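Local coordinates for CRP-like protein Clp (Xanthomonas campestris pv. campestris, PDB 3IWZ) that acts as a dimeric global transcription regulator that activates or represses virulence genes and whose DNA binding is apparently abolished by c-di-GMP, at residues 83-88 against 140-144. Sequence-based numbering, arbitrary orientation.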
loop_
_atom_site.group_PDB
_atom_site.type_symbol
_atom_site.label_atom_id
_atom_site.label_comp_id
_atom_site.label_asym_id
_atom_site.label_seq_id
_atom_site.Cartn_x
_atom_site.Cartn_y
_atom_site.Cartn_z
ATOM N N GLY D 83 0.236 -18.715 -5.893
ATOM C CA GLY D 83 -0.557 -18.494 -4.698
ATOM C C GLY D 83 -1.085 -17.083 -4.505
ATOM O O GLY D 83 -1.935 -16.849 -3.650
ATOM N N GLU D 84 -0.593 -16.135 -5.291
ATOM C CA GLU D 84 -1.022 -14.755 -5.149
ATOM C C GLU D 84 -2.323 -14.397 -5.862
ATOM O O GLU D 84 -2.599 -14.851 -6.981
ATOM C CB GLU D 84 0.086 -13.809 -5.628
ATOM C CG GLU D 84 1.322 -13.771 -4.727
ATOM C CD GLU D 84 1.021 -13.214 -3.351
ATOM O OE1 GLU D 84 0.463 -12.101 -3.267
ATOM O OE2 GLU D 84 1.338 -13.884 -2.352
ATOM N N PHE D 85 -3.128 -13.592 -5.176
ATOM C CA PHE D 85 -4.381 -13.089 -5.719
ATOM C C PHE D 85 -4.006 -11.720 -6.248
ATOM O O PHE D 85 -3.425 -10.920 -5.525
ATOM C CB PHE D 85 -5.436 -12.936 -4.616
ATOM C CG PHE D 85 -6.103 -14.222 -4.230
ATOM C CD1 PHE D 85 -7.139 -14.733 -4.988
ATOM C CD2 PHE D 85 -5.658 -14.947 -3.136
ATOM C CE1 PHE D 85 -7.717 -15.948 -4.667
ATOM C CE2 PHE D 85 -6.229 -16.165 -2.806
ATOM C CZ PHE D 85 -7.258 -16.668 -3.570
ATOM N N VAL D 86 -4.293 -11.458 -7.517
ATOM C CA VAL D 86 -3.984 -10.156 -8.092
ATOM C C VAL D 86 -5.241 -9.619 -8.768
ATOM O O VAL D 86 -6.161 -10.385 -9.072
ATOM C CB VAL D 86 -2.782 -10.241 -9.066
ATOM C CG1 VAL D 86 -1.524 -10.558 -8.282
ATOM C CG2 VAL D 86 -3.008 -11.322 -10.103
ATOM N N GLY D 87 -5.292 -8.306 -8.963
ATOM C CA GLY D 87 -6.473 -7.685 -9.547
ATOM C C GLY D 87 -7.663 -7.816 -8.601
ATOM O O GLY D 87 -8.825 -7.889 -9.016
ATOM N N GLU D 88 -7.372 -7.835 -7.307
ATOM C CA GLU D 88 -8.417 -8.002 -6.313
ATOM C C GLU D 88 -9.100 -6.736 -5.830
ATOM O O GLU D 88 -10.127 -6.820 -5.164
ATOM C CB GLU D 88 -7.863 -8.749 -5.099
ATOM C CG GLU D 88 -7.017 -7.901 -4.157
ATOM C CD GLU D 88 -5.887 -7.157 -4.859
ATOM O OE1 GLU D 88 -5.304 -7.679 -5.850
ATOM O OE2 GLU D 88 -5.576 -6.045 -4.398
ATOM N N GLN D 140 -2.204 -11.042 2.016
ATOM C CA GLN D 140 -1.520 -10.514 0.849
ATOM C C GLN D 140 -1.635 -9.005 0.743
ATOM O O GLN D 140 -0.678 -8.342 0.358
ATOM C CB GLN D 140 -2.022 -11.210 -0.426
ATOM C CG GLN D 140 -1.706 -12.706 -0.420
ATOM C CD GLN D 140 -2.155 -13.449 -1.676
ATOM O OE1 GLN D 140 -2.080 -14.680 -1.737
ATOM N NE2 GLN D 140 -2.615 -12.711 -2.675
ATOM N N LEU D 141 -2.798 -8.464 1.089
ATOM C CA LEU D 141 -2.981 -7.022 1.048
ATOM C C LEU D 141 -2.048 -6.398 2.082
ATOM O O LEU D 141 -1.415 -5.380 1.816
ATOM C CB LEU D 141 -4.444 -6.646 1.337
ATOM C CG LEU D 141 -5.450 -6.842 0.178
ATOM C CD1 LEU D 141 -6.877 -6.565 0.641
ATOM C CD2 LEU D 141 -5.089 -5.911 -0.976
ATOM N N SER D 142 -1.929 -7.035 3.243
ATOM C CA SER D 142 -1.073 -6.503 4.298
ATOM C C SER D 142 0.405 -6.477 3.929
ATOM O O SER D 142 1.118 -5.534 4.278
ATOM C CB SER D 142 -1.270 -7.286 5.591
ATOM O OG SER D 142 -2.553 -7.042 6.134
ATOM N N LYS D 143 0.876 -7.490 3.211
ATOM C CA LYS D 143 2.291 -7.510 2.827
ATOM C C LYS D 143 2.606 -6.419 1.810
ATOM O O LYS D 143 3.645 -5.766 1.887
ATOM C CB LYS D 143 2.687 -8.876 2.257
ATOM C CG LYS D 143 2.708 -9.989 3.282
ATOM C CD LYS D 143 2.928 -11.350 2.626
ATOM C CE LYS D 143 1.759 -11.702 1.707
ATOM N NZ LYS D 143 1.939 -13.045 1.090
ATOM N N ARG D 144 1.700 -6.221 0.860
ATOM C CA ARG D 144 1.888 -5.206 -0.178
ATOM C C ARG D 144 1.822 -3.805 0.394
ATOM O O ARG D 144 2.559 -2.915 -0.038
ATOM C CB ARG D 144 0.836 -5.366 -1.271
ATOM C CG ARG D 144 0.959 -6.680 -2.022
ATOM C CD ARG D 144 -0.261 -6.966 -2.882
ATOM N NE ARG D 144 -0.474 -8.408 -2.979
ATOM C CZ ARG D 144 -1.386 -8.999 -3.744
ATOM N NH1 ARG D 144 -1.479 -10.323 -3.738
ATOM N NH2 ARG D 144 -2.196 -8.277 -4.519
HETATM O O HOH W 1 1.155 -10.169 -1.406
HETATM O O HOH W 2 -2.333 -5.499 -5.180
#
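Q140 opens the helical side of the contact, its extended side chain directed at the backbone of G83-F85. The end of this side chain lies against the main chain of G83 and F85 and near the edge of the F85 ring. The next residue, L141, is turned sideways, yet its CD2 comes within 3.5 Å of E88 OE2, a van der Waals contact with one carboxylate oxygen. K143 stretches back along the helix to form a salt bridge to E84, NZ being 3.6 Å from OE2. R144 carries most of the polar load. Its NH1 donates to E84 OE1 at 2.7 Å, within a salt bridge, and to F85 O, also at 2.7 Å; NH2 adds a weak hydrogen bond to F85 O and a longer salt bridge, 3.4 Å, to E88 OE1. All these acceptors lie at the guanidinium edge, so a single arginine joins two acidic side chains and a strand carbonyl. One water links R144 NE, E84 OE1 and Q140 O; a second bridges R144 NH2 and, weakly, E88 OE2, all in a buried setting. The arrangement ties the cyclic nucleotide-binding β-domain to the long helix 130-157 of the CRP fold: strand 85-86 borders strand 54-58, F80 makes a cation-pi contact with R144, and L141 and R144 also pack on the same helix of the second subunit.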